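Side-chain contacts in NAD-dependent epimerase/dehydratase (Methylobacillus flagellatus KT, PDB 3GPI), which is of unknown function but belongs to the NAD-dependent epimerase/dehydratase family and probably binds a dinucleotide cofactor on a Rossmann-type fold: residues Ile6-Cys11 with Leu16-Arg21; Gly111-Glu116 with Ile151-Gly156; Ile166-Ala169 with Gln174-Ala177; Ala191-Tyr196 with Ala252-Ser257. All blocks are in the same frame, centred on the assembly; numbering follows the deposited sequence.

Contact 1 (Ile6-Cys11 with Leu16-Arg21); sequences ILIAGC and LELARR
L16 meets the flat peptide carbonyl of C11: its CD1 lies 3.3 Å from C11 O, while its CG faces C11 CB more loosely. The other flat groups belong to the helix alone. The guanidinium of R20 takes the carboxylate of E17 at its edge, almost in plane. NE donates to E17 OE1 at 3.0 Å, from above the carboxylate plane, and R20 NH2 gives E17 OE2 a syn bond of 2.7 Å. R21 NE reaches that same OE2 at 2.7 Å on the anti side, from the same face, with the oxygen 22° out of the R21 guanidinium plane. Since E17 OE2 also lies near the acid oxygen D188 OD1, the two arginines are likely to offset the gathered negative charge.

The joint with the strand is apolar. I8 keeps CG1 beside its backbone N, and the extended chi2 (170°) carries CD1 out to the helix, 3.8 Å from A19 CB and 4.0 Å from L18 CG. The small alanine lets the helix come close, and the branched isoleucine fits between alanine and leucine. G10 has backbone angles that would jam a CB against A9 O.

This is the first strand-turn-helix of a Rossmann-type beta-alpha-beta unit, with a glycine-rich turn consistent with dinucleotide binding. V29 of strand 29-33 touches both I8 and A19, whereas L18 reaches V68 of strand 66-69 and I194 of helix 187-201.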
loop_
_atom_site.group_PDB
_atom_site.type_symbol
_atom_site.label_atom_id
_atom_site.label_comp_id
_atom_site.label_asym_id
_atom_site.label_seq_id
_atom_site.Cartn_x
_atom_site.Cartn_y
_atom_site.Cartn_z
ATOM N N ILE A 6 8.206 5.807 15.904
ATOM C CA ILE A 6 7.901 5.012 14.719
ATOM C C ILE A 6 9.110 4.952 13.825
ATOM O O ILE A 6 9.719 5.979 13.550
ATOM C CB ILE A 6 6.786 5.676 13.877
ATOM C CG1 ILE A 6 5.623 6.206 14.722
ATOM C CG2 ILE A 6 6.292 4.728 12.795
ATOM C CD1 ILE A 6 4.800 5.151 15.380
ATOM N N LEU A 7 9.458 3.742 13.388
ATOM C CA LEU A 7 10.441 3.560 12.308
ATOM C C LEU A 7 9.696 3.100 11.074
ATOM O O LEU A 7 8.949 2.129 11.146
ATOM C CB LEU A 7 11.473 2.523 12.712
ATOM C CG LEU A 7 12.453 2.099 11.619
ATOM C CD1 LEU A 7 13.235 3.249 11.037
ATOM C CD2 LEU A 7 13.374 1.041 12.218
ATOM N N ILE A 8 9.860 3.844 9.976
ATOM C CA ILE A 8 9.260 3.453 8.692
ATOM C C ILE A 8 10.391 2.950 7.794
ATOM O O ILE A 8 11.275 3.744 7.431
ATOM C CB ILE A 8 8.565 4.650 8.034
ATOM C CG1 ILE A 8 7.416 5.171 8.933
ATOM C CG2 ILE A 8 8.038 4.246 6.634
ATOM C CD1 ILE A 8 6.809 6.493 8.491
ATOM N N ALA A 9 10.397 1.664 7.482
ATOM C CA ALA A 9 11.414 1.116 6.593
ATOM C C ALA A 9 10.860 1.153 5.191
ATOM O O ALA A 9 9.892 0.465 4.886
ATOM C CB ALA A 9 11.764 -0.277 6.967
ATOM N N GLY A 10 11.492 1.963 4.345
ATOM C CA GLY A 10 11.040 2.180 2.989
ATOM C C GLY A 10 10.424 3.553 2.889
ATOM O O GLY A 10 9.346 3.806 3.452
ATOM N N CYS A 11 11.088 4.445 2.161
ATOM C CA CYS A 11 10.657 5.833 2.051
ATOM C C CYS A 11 10.237 6.215 0.641
ATOM O O CYS A 11 10.592 7.280 0.114
ATOM C CB CYS A 11 11.742 6.784 2.542
ATOM S SG CYS A 11 12.094 6.612 4.313
ATOM N N LEU A 16 6.506 8.210 2.859
ATOM C CA LEU A 16 6.657 9.640 3.068
ATOM C C LEU A 16 5.375 10.308 3.490
ATOM O O LEU A 16 5.372 11.154 4.387
ATOM C CB LEU A 16 7.258 10.341 1.852
ATOM C CG LEU A 16 8.722 9.985 1.636
ATOM C CD1 LEU A 16 9.213 10.327 0.223
ATOM C CD2 LEU A 16 9.511 10.778 2.692
ATOM N N GLU A 17 4.263 9.900 2.892
ATOM C CA GLU A 17 2.995 10.464 3.272
ATOM C C GLU A 17 2.596 10.031 4.674
ATOM O O GLU A 17 2.072 10.832 5.443
ATOM C CB GLU A 17 1.902 10.107 2.240
ATOM C CG GLU A 17 0.482 10.561 2.587
ATOM C CD GLU A 17 0.281 12.064 2.666
ATOM O OE1 GLU A 17 1.177 12.829 2.219
ATOM O OE2 GLU A 17 -0.772 12.470 3.191
ATOM N N LEU A 18 2.902 8.779 5.011
ATOM C CA LEU A 18 2.664 8.285 6.361
ATOM C C LEU A 18 3.492 9.088 7.351
ATOM O O LEU A 18 3.001 9.510 8.399
ATOM C CB LEU A 18 3.020 6.813 6.410
ATOM C CG LEU A 18 2.876 6.209 7.819
ATOM C CD1 LEU A 18 1.481 6.386 8.394
ATOM C CD2 LEU A 18 3.248 4.720 7.749
ATOM N N ALA A 19 4.770 9.287 7.029
ATOM C CA ALA A 19 5.625 10.046 7.949
ATOM C C ALA A 19 5.059 11.435 8.186
ATOM O O ALA A 19 5.059 11.921 9.321
ATOM C CB ALA A 19 7.061 10.129 7.419
ATOM N N ARG A 20 4.584 12.074 7.128
ATOM C CA ARG A 20 4.065 13.433 7.249
ATOM C C ARG A 20 2.895 13.482 8.212
ATOM O O ARG A 20 2.814 14.341 9.095
ATOM C CB ARG A 20 3.673 13.951 5.856
ATOM C CG ARG A 20 3.218 15.407 5.809
ATOM C CD ARG A 20 2.602 15.809 4.434
ATOM N NE ARG A 20 1.308 15.144 4.200
ATOM C CZ ARG A 20 0.141 15.564 4.685
ATOM N NH1 ARG A 20 0.093 16.658 5.446
ATOM N NH2 ARG A 20 -0.982 14.910 4.421
ATOM N N ARG A 21 1.985 12.514 8.080
ATOM C CA ARG A 21 0.803 12.457 8.934
ATOM C C ARG A 21 1.167 12.161 10.382
ATOM O O ARG A 21 0.684 12.845 11.299
ATOM C CB ARG A 21 -0.192 11.432 8.372
ATOM C CG ARG A 21 -0.826 11.906 7.061
ATOM C CD ARG A 21 -1.663 10.820 6.338
ATOM N NE ARG A 21 -2.248 11.411 5.131
ATOM C CZ ARG A 21 -3.406 12.059 5.075
ATOM N NH1 ARG A 21 -4.238 12.100 6.124
ATOM N NH2 ARG A 21 -3.761 12.589 3.922
#

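Contact 2 (Gly111-Glu116 with Ile151-Gly156); sequences GVYGQE and ILRFSG
R153 leaves its strand with CG anti to the carbonyl carbon, beside the backbone N (chi1 -73°), and runs extended from CG to NE; Y113 places its CG the same way and turns its phenol to meet it. Strand 149-158 belongs to the Rossmann-type sheet, and Y113 is the centre of an inverse gamma turn in the loop that follows strand 103-109. The valine-tyrosine-glycine sequence there is familiar from extended short-chain dehydrogenases/reductases.

The two side chains cross at about a right angle, ring and guanidinium planes 82° apart. R153 NH1 donates to Y113 OH at 2.9 Å, the hydroxyl lying in the guanidinium plane but the N-H bent (134°). Aliphatic R153 CD also rests near Y113 CE2, 3.9 Å away. A long arginine suits this buried place because its stem packs while its head bonds, and R153 NH2 forms a salt bridge with E141 OE1 of helix 132-143. A leucine here would probably leave E141 without this counter-charge and Y113 OH without this donor.

V112, held also by M137 and L138 of that helix, covers one face of the guanidinium: its CG2 sits offset toward the rim, 3.6 Å from R153 NE.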
loop_
_atom_site.group_PDB
_atom_site.type_symbol
_atom_site.label_atom_id
_atom_site.label_comp_id
_atom_site.label_asym_id
_atom_site.label_seq_id
_atom_site.Cartn_x
_atom_site.Cartn_y
_atom_site.Cartn_z
ATOM N N GLY A 111 -1.925 -8.756 -4.614
ATOM C CA GLY A 111 -1.479 -9.646 -5.714
ATOM C C GLY A 111 -1.259 -11.042 -5.184
ATOM O O GLY A 111 -1.167 -11.983 -5.977
ATOM N N VAL A 112 -1.200 -11.240 -3.868
ATOM C CA VAL A 112 -1.092 -12.598 -3.317
ATOM C C VAL A 112 -2.316 -13.413 -3.640
ATOM O O VAL A 112 -2.233 -14.660 -3.679
ATOM C CB VAL A 112 -0.824 -12.636 -1.790
ATOM C CG1 VAL A 112 0.492 -11.916 -1.474
ATOM C CG2 VAL A 112 -1.944 -12.029 -0.973
ATOM N N TYR A 113 -3.438 -12.758 -3.908
ATOM C CA TYR A 113 -4.647 -13.447 -4.377
ATOM C C TYR A 113 -4.496 -13.647 -5.868
ATOM O O TYR A 113 -4.947 -12.815 -6.665
ATOM C CB TYR A 113 -5.900 -12.601 -4.091
ATOM C CG TYR A 113 -6.180 -12.392 -2.630
ATOM C CD1 TYR A 113 -6.765 -13.389 -1.856
ATOM C CD2 TYR A 113 -5.901 -11.171 -2.025
ATOM C CE1 TYR A 113 -7.035 -13.177 -0.514
ATOM C CE2 TYR A 113 -6.166 -10.959 -0.693
ATOM C CZ TYR A 113 -6.736 -11.948 0.052
ATOM O OH TYR A 113 -6.996 -11.712 1.395
ATOM N N GLY A 114 -3.846 -14.728 -6.272
ATOM C CA GLY A 114 -3.623 -14.950 -7.693
ATOM C C GLY A 114 -4.846 -15.588 -8.349
ATOM O O GLY A 114 -4.901 -15.671 -9.586
ATOM N N GLN A 115 -5.799 -16.078 -7.564
ATOM C CA GLN A 115 -7.008 -16.687 -8.134
ATOM C C GLN A 115 -7.797 -15.632 -8.894
ATOM O O GLN A 115 -7.851 -14.469 -8.484
ATOM C CB GLN A 115 -7.892 -17.334 -7.074
ATOM C CG GLN A 115 -8.318 -16.407 -5.913
ATOM C CD GLN A 115 -7.443 -16.601 -4.694
ATOM O OE1 GLN A 115 -6.246 -16.288 -4.678
ATOM N NE2 GLN A 115 -8.060 -17.114 -3.639
ATOM N N GLU A 116 -8.315 -16.008 -10.057
ATOM C CA GLU A 116 -9.166 -15.133 -10.842
ATOM C C GLU A 116 -10.587 -15.626 -10.698
ATOM O O GLU A 116 -10.931 -16.762 -11.090
ATOM C CB GLU A 116 -8.720 -15.127 -12.308
ATOM C CG GLU A 116 -7.318 -14.680 -12.482
ATOM C CD GLU A 116 -7.044 -14.146 -13.861
ATOM O OE1 GLU A 116 -6.245 -14.787 -14.565
ATOM O OE2 GLU A 116 -7.617 -13.114 -14.256
ATOM N N ILE A 151 -0.790 -7.227 9.013
ATOM C CA ILE A 151 -0.454 -7.256 7.596
ATOM C C ILE A 151 -1.539 -6.459 6.867
ATOM O O ILE A 151 -2.738 -6.620 7.085
ATOM C CB ILE A 151 -0.479 -8.702 7.115
ATOM C CG1 ILE A 151 0.684 -9.480 7.735
ATOM C CG2 ILE A 151 -0.426 -8.774 5.585
ATOM C CD1 ILE A 151 0.452 -10.965 7.643
ATOM N N LEU A 152 -1.057 -5.559 6.007
ATOM C CA LEU A 152 -1.942 -4.687 5.234
ATOM C C LEU A 152 -1.765 -5.041 3.761
ATOM O O LEU A 152 -0.753 -4.646 3.144
ATOM C CB LEU A 152 -1.532 -3.230 5.476
ATOM C CG LEU A 152 -1.635 -2.848 6.959
ATOM C CD1 LEU A 152 -0.938 -1.515 7.174
ATOM C CD2 LEU A 152 -3.062 -2.826 7.447
ATOM N N ARG A 153 -2.723 -5.792 3.193
ATOM C CA ARG A 153 -2.600 -6.133 1.763
ATOM C C ARG A 153 -3.215 -5.013 0.935
ATOM O O ARG A 153 -4.437 -4.877 0.894
ATOM C CB ARG A 153 -3.328 -7.449 1.487
ATOM C CG ARG A 153 -2.554 -8.637 2.045
ATOM C CD ARG A 153 -3.281 -9.962 1.804
ATOM N NE ARG A 153 -2.554 -11.054 2.450
ATOM C CZ ARG A 153 -3.120 -12.213 2.807
ATOM N NH1 ARG A 153 -4.398 -12.444 2.582
ATOM N NH2 ARG A 153 -2.372 -13.110 3.422
ATOM N N PHE A 154 -2.339 -4.147 0.400
ATOM C CA PHE A 154 -2.801 -2.991 -0.368
ATOM C C PHE A 154 -3.162 -3.436 -1.790
ATOM O O PHE A 154 -2.435 -4.251 -2.389
ATOM C CB PHE A 154 -1.660 -1.981 -0.500
ATOM C CG PHE A 154 -1.545 -0.982 0.624
ATOM C CD1 PHE A 154 -1.392 0.362 0.315
ATOM C CD2 PHE A 154 -1.563 -1.367 1.946
ATOM C CE1 PHE A 154 -1.270 1.320 1.342
ATOM C CE2 PHE A 154 -1.485 -0.412 2.972
ATOM C CZ PHE A 154 -1.316 0.922 2.687
ATOM N N SER A 155 -4.279 -2.924 -2.315
ATOM C CA SER A 155 -4.532 -3.042 -3.753
ATOM C C SER A 155 -3.642 -2.054 -4.504
ATOM O O SER A 155 -2.648 -1.579 -3.962
ATOM C CB SER A 155 -6.012 -2.878 -4.013
ATOM O OG SER A 155 -6.517 -1.644 -3.568
ATOM N N GLY A 156 -3.984 -1.746 -5.754
ATOM C CA GLY A 156 -3.128 -0.844 -6.530
ATOM C C GLY A 156 -3.146 0.581 -6.026
ATOM O O GLY A 156 -4.205 1.214 -6.006
#

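Contact 3 (Ile166-Ala169 with Gln174-Ala177); sequences IRQA and QWPA
W175 NE1 donates to the backbone oxygen Q168 O at 2.8 Å, an N-H bond of moderate bend (144°). The oxygen lies in the indole plane, whereas the donor stands 39° above the carbonyl plane. Further along the same ring edge, W175 CZ2 comes within 3.6 Å of A169 O, so two successive carbonyls border the indole. Q168 answers with its side chain. With CG anti to the backbone N (chi1 -174°) and the chain extended beyond, its CG touches W175 CD1 at 3.9 Å and its amide, nearly perpendicular to the indole, carries NE2 to Q174 O. That bond is weak, 3.2 Å from Q168 NE2 to the carbonyl oxygen, and NE2 also rests 3.8 Å from P176 CD.

Glutamine suits this place because its length spans the gap and its end can donate to a main-chain oxygen; tryptophan combines a broad apolar ring with an N-H. The next shell is helix 220-230, where L224 and R225 touch W175 and L227 touches A169. H221 NE2 of that helix bonds to P176 O and so ties this loop to it. An alanine in place of W175 would probably leave Q168 O without its strong donor and open a gap against L224.

Both bonds thus tie side chains to main-chain oxygens, and the indole N-H is likely to offset part of the negative partial charge on Q168 O.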
loop_
_atom_site.group_PDB
_atom_site.type_symbol
_atom_site.label_atom_id
_atom_site.label_comp_id
_atom_site.label_asym_id
_atom_site.label_seq_id
_atom_site.Cartn_x
_atom_site.Cartn_y
_atom_site.Cartn_z
ATOM N N ILE A 166 -4.486 7.626 -15.739
ATOM C CA ILE A 166 -4.827 8.914 -16.382
ATOM C C ILE A 166 -4.140 9.024 -17.734
ATOM O O ILE A 166 -4.791 9.437 -18.720
ATOM C CB ILE A 166 -4.478 10.124 -15.484
ATOM C CG1 ILE A 166 -5.491 10.220 -14.352
ATOM C CG2 ILE A 166 -4.443 11.470 -16.270
ATOM C CD1 ILE A 166 -5.177 11.296 -13.332
ATOM N N ARG A 167 -2.872 8.636 -17.788
ATOM C CA ARG A 167 -2.145 8.698 -19.062
ATOM C C ARG A 167 -2.674 7.639 -20.018
ATOM O O ARG A 167 -2.929 7.969 -21.189
ATOM C CB ARG A 167 -0.630 8.559 -18.847
ATOM C CG ARG A 167 -0.038 9.761 -18.088
ATOM C CD ARG A 167 1.482 9.650 -17.998
ATOM N NE ARG A 167 1.931 8.363 -17.442
ATOM C CZ ARG A 167 2.205 8.145 -16.159
ATOM N NH1 ARG A 167 2.084 9.101 -15.244
ATOM N NH2 ARG A 167 2.598 6.956 -15.785
ATOM N N GLN A 168 -2.884 6.408 -19.555
ATOM C CA GLN A 168 -3.354 5.353 -20.426
ATOM C C GLN A 168 -4.739 5.710 -21.011
ATOM O O GLN A 168 -5.065 5.343 -22.143
ATOM C CB GLN A 168 -3.469 4.034 -19.697
ATOM C CG GLN A 168 -3.818 2.864 -20.658
ATOM C CD GLN A 168 -3.688 1.460 -20.092
ATOM O OE1 GLN A 168 -4.002 1.181 -18.925
ATOM N NE2 GLN A 168 -3.274 0.548 -20.960
ATOM N N ALA A 169 -5.565 6.391 -20.241
ATOM C CA ALA A 169 -6.898 6.778 -20.696
ATOM C C ALA A 169 -6.841 7.729 -21.892
ATOM O O ALA A 169 -7.816 7.855 -22.617
ATOM C CB ALA A 169 -7.652 7.437 -19.542
ATOM N N GLN A 174 -4.251 1.864 -27.047
ATOM C CA GLN A 174 -3.357 1.073 -26.188
ATOM C C GLN A 174 -4.071 0.417 -25.011
ATOM O O GLN A 174 -3.430 -0.109 -24.105
ATOM C CB GLN A 174 -2.180 1.930 -25.676
ATOM C CG GLN A 174 -1.382 2.590 -26.804
ATOM C CD GLN A 174 -0.173 3.369 -26.314
ATOM O OE1 GLN A 174 0.628 2.868 -25.515
ATOM N NE2 GLN A 174 -0.009 4.586 -26.828
ATOM N N TRP A 175 -5.406 0.485 -24.991
ATOM C CA TRP A 175 -6.141 -0.168 -23.910
ATOM C C TRP A 175 -6.008 -1.687 -23.977
ATOM O O TRP A 175 -5.886 -2.248 -25.064
ATOM C CB TRP A 175 -7.610 0.297 -23.902
ATOM C CG TRP A 175 -7.770 1.760 -23.584
ATOM C CD1 TRP A 175 -6.784 2.635 -23.222
ATOM C CD2 TRP A 175 -8.998 2.494 -23.553
ATOM N NE1 TRP A 175 -7.320 3.872 -22.984
ATOM C CE2 TRP A 175 -8.676 3.817 -23.175
ATOM C CE3 TRP A 175 -10.343 2.164 -23.818
ATOM C CZ2 TRP A 175 -9.654 4.826 -23.069
ATOM C CZ3 TRP A 175 -11.312 3.166 -23.691
ATOM C CH2 TRP A 175 -10.954 4.478 -23.331
ATOM N N PRO A 176 -5.983 -2.356 -22.816
ATOM C CA PRO A 176 -5.759 -3.825 -22.834
ATOM C C PRO A 176 -6.916 -4.558 -23.504
ATOM O O PRO A 176 -8.050 -4.064 -23.518
ATOM C CB PRO A 176 -5.686 -4.189 -21.343
ATOM C CG PRO A 176 -6.498 -3.094 -20.655
ATOM C CD PRO A 176 -6.183 -1.847 -21.443
ATOM N N ALA A 177 -6.658 -5.718 -24.105
ATOM C CA ALA A 177 -7.726 -6.478 -24.734
ATOM C C ALA A 177 -8.703 -7.026 -23.690
ATOM O O ALA A 177 -9.899 -7.053 -23.912
ATOM C CB ALA A 177 -7.128 -7.637 -25.574
#

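Contact 4 (Ala191-Tyr196 with Ala252-Ser257); sequences AAFIAY and ARLLAS
F193, S257 and L254 carry most of this joint between two helices. L254 lays CD1 over the centre of the F193 ring, 4.0 Å from the centroid and only 6° off the normal, a CH-pi contact. Its CG leans toward the ring rim, 3.9 Å from F193 CE1. The phenyl ring gets there because CG stands anti to the backbone N (chi1 179°), which throws it outward from helix 187-201. At the edge of the same ring, near its plane, S257 OG lies 3.5 Å from F193 CE1.

That hydroxyl is well used. S257 OG donates to L254 O at 2.6 Å, in the carbonyl plane, and accepts from Y259 N, two residues on, as in an ST turn. A serine fits because it is small enough to sit between two aromatic rings and polar enough to hold both bonds. L254 O accepts from S257 N as well, so two donors grip it.

Y196, one turn beyond F193, spans the remaining distance: its OH donates to S257 O at 2.7 Å, tilted 26° from the carbonyl plane, with that oxygen near the ring plane. Outside the pair, Y210 and Y259 each make edge-to-face stacks with F193. Aromatic side chains of helix 187-201, which flanks the Rossmann-type sheet, thereby join it to short helix 252-256, consistent with the C-terminal part packed on the Rossmann-type domain in extended short-chain dehydrogenases/reductases.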
loop_
_atom_site.group_PDB
_atom_site.type_symbol
_atom_site.label_atom_id
_atom_site.label_comp_id
_atom_site.label_asym_id
_atom_site.label_seq_id
_atom_site.Cartn_x
_atom_site.Cartn_y
_atom_site.Cartn_z
ATOM N N ALA A 191 -1.909 5.691 3.662
ATOM C CA ALA A 191 -1.137 6.268 4.733
ATOM C C ALA A 191 -2.013 6.608 5.928
ATOM O O ALA A 191 -1.615 6.329 7.069
ATOM C CB ALA A 191 -0.450 7.546 4.228
ATOM N N ALA A 192 -3.152 7.237 5.668
ATOM C CA ALA A 192 -4.022 7.660 6.768
ATOM C C ALA A 192 -4.615 6.457 7.484
ATOM O O ALA A 192 -4.839 6.503 8.687
ATOM C CB ALA A 192 -5.125 8.574 6.271
ATOM N N PHE A 193 -4.863 5.352 6.784
ATOM C CA PHE A 193 -5.382 4.167 7.479
ATOM C C PHE A 193 -4.309 3.601 8.403
ATOM O O PHE A 193 -4.593 3.216 9.558
ATOM C CB PHE A 193 -5.829 3.108 6.461
ATOM C CG PHE A 193 -6.347 1.837 7.106
ATOM C CD1 PHE A 193 -7.404 1.875 7.976
ATOM C CD2 PHE A 193 -5.786 0.611 6.785
ATOM C CE1 PHE A 193 -7.899 0.721 8.559
ATOM C CE2 PHE A 193 -6.257 -0.570 7.371
ATOM C CZ PHE A 193 -7.311 -0.505 8.252
ATOM N N ILE A 194 -3.069 3.542 7.951
ATOM C CA ILE A 194 -2.002 3.088 8.860
ATOM C C ILE A 194 -1.849 4.024 10.058
ATOM O O ILE A 194 -1.752 3.564 11.204
ATOM C CB ILE A 194 -0.658 2.965 8.155
ATOM C CG1 ILE A 194 -0.768 1.940 7.023
ATOM C CG2 ILE A 194 0.436 2.601 9.155
ATOM C CD1 ILE A 194 0.428 1.926 6.108
ATOM N N ALA A 195 -1.918 5.339 9.830
ATOM C CA ALA A 195 -1.869 6.279 10.963
ATOM C C ALA A 195 -3.033 6.079 11.882
ATOM O O ALA A 195 -2.864 6.167 13.118
ATOM C CB ALA A 195 -1.825 7.731 10.482
ATOM N N TYR A 196 -4.205 5.792 11.324
ATOM C CA TYR A 196 -5.382 5.539 12.153
ATOM C C TYR A 196 -5.168 4.286 13.008
ATOM O O TYR A 196 -5.469 4.293 14.237
ATOM C CB TYR A 196 -6.622 5.402 11.274
ATOM C CG TYR A 196 -7.885 4.993 11.973
ATOM C CD1 TYR A 196 -8.615 5.933 12.699
ATOM C CD2 TYR A 196 -8.385 3.691 11.852
ATOM C CE1 TYR A 196 -9.786 5.586 13.298
ATOM C CE2 TYR A 196 -9.582 3.324 12.492
ATOM C CZ TYR A 196 -10.263 4.297 13.194
ATOM O OH TYR A 196 -11.455 3.950 13.824
ATOM N N ALA A 252 -14.566 -4.634 3.727
ATOM C CA ALA A 252 -15.478 -4.654 4.856
ATOM C C ALA A 252 -14.769 -4.474 6.202
ATOM O O ALA A 252 -15.274 -3.748 7.072
ATOM C CB ALA A 252 -16.261 -6.000 4.857
ATOM N N ARG A 253 -13.674 -5.195 6.402
ATOM C CA ARG A 253 -12.930 -5.096 7.677
ATOM C C ARG A 253 -12.342 -3.685 7.880
ATOM O O ARG A 253 -12.440 -3.098 8.949
ATOM C CB ARG A 253 -11.833 -6.172 7.769
ATOM C CG ARG A 253 -12.283 -7.556 8.293
ATOM C CD ARG A 253 -11.036 -8.335 8.682
ATOM N NE ARG A 253 -11.337 -9.540 9.441
ATOM C CZ ARG A 253 -11.736 -10.687 8.897
ATOM N NH1 ARG A 253 -11.912 -10.806 7.573
ATOM N NH2 ARG A 253 -11.973 -11.720 9.679
ATOM N N LEU A 254 -11.786 -3.081 6.830
ATOM C CA LEU A 254 -11.285 -1.719 6.948
ATOM C C LEU A 254 -12.420 -0.770 7.343
ATOM O O LEU A 254 -12.263 0.057 8.248
ATOM C CB LEU A 254 -10.619 -1.322 5.606
ATOM C CG LEU A 254 -10.163 0.123 5.447
ATOM C CD1 LEU A 254 -9.044 0.215 4.400
ATOM C CD2 LEU A 254 -11.368 0.975 5.010
ATOM N N LEU A 255 -13.595 -0.904 6.730
ATOM C CA LEU A 255 -14.718 -0.045 7.086
ATOM C C LEU A 255 -15.140 -0.306 8.549
ATOM O O LEU A 255 -15.441 0.665 9.269
ATOM C CB LEU A 255 -15.911 -0.250 6.143
ATOM C CG LEU A 255 -15.650 0.240 4.705
ATOM C CD1 LEU A 255 -16.837 0.002 3.837
ATOM C CD2 LEU A 255 -15.309 1.727 4.695
ATOM N N ALA A 256 -15.136 -1.569 8.968
ATOM C CA ALA A 256 -15.562 -1.928 10.344
ATOM C C ALA A 256 -14.601 -1.425 11.411
ATOM O O ALA A 256 -14.965 -1.336 12.590
ATOM C CB ALA A 256 -15.778 -3.442 10.462
ATOM N N SER A 257 -13.391 -1.030 11.020
ATOM C CA SER A 257 -12.419 -0.471 11.973
ATOM C C SER A 257 -12.815 0.926 12.354
ATOM O O SER A 257 -12.257 1.469 13.326
ATOM C CB SER A 257 -11.001 -0.405 11.371
ATOM O OG SER A 257 -10.940 0.631 10.381
#

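In the fold
Contact 4 touches both contact 1 and contact 2 beside the central sheet. Helix 187-201 is the shared piece: in contact 4 it faces helix 252-256, and it also packs on helix 13-24 of contact 1, with L18 CD1 3.4 Å from A191 O. Toward contact 2, L152 CD1 lies 3.5 Å from I194 CG1. Contacts 1 and 2 do not touch, their centres being 22 Å apart, yet both reach the same sheet; the glycine-rich turn of contact 1 marks the probable cofactor site. Contact 3 is an outlying surface contact, about 11 Å from contact 2 between nearest atoms and about 17 Å from contact 1.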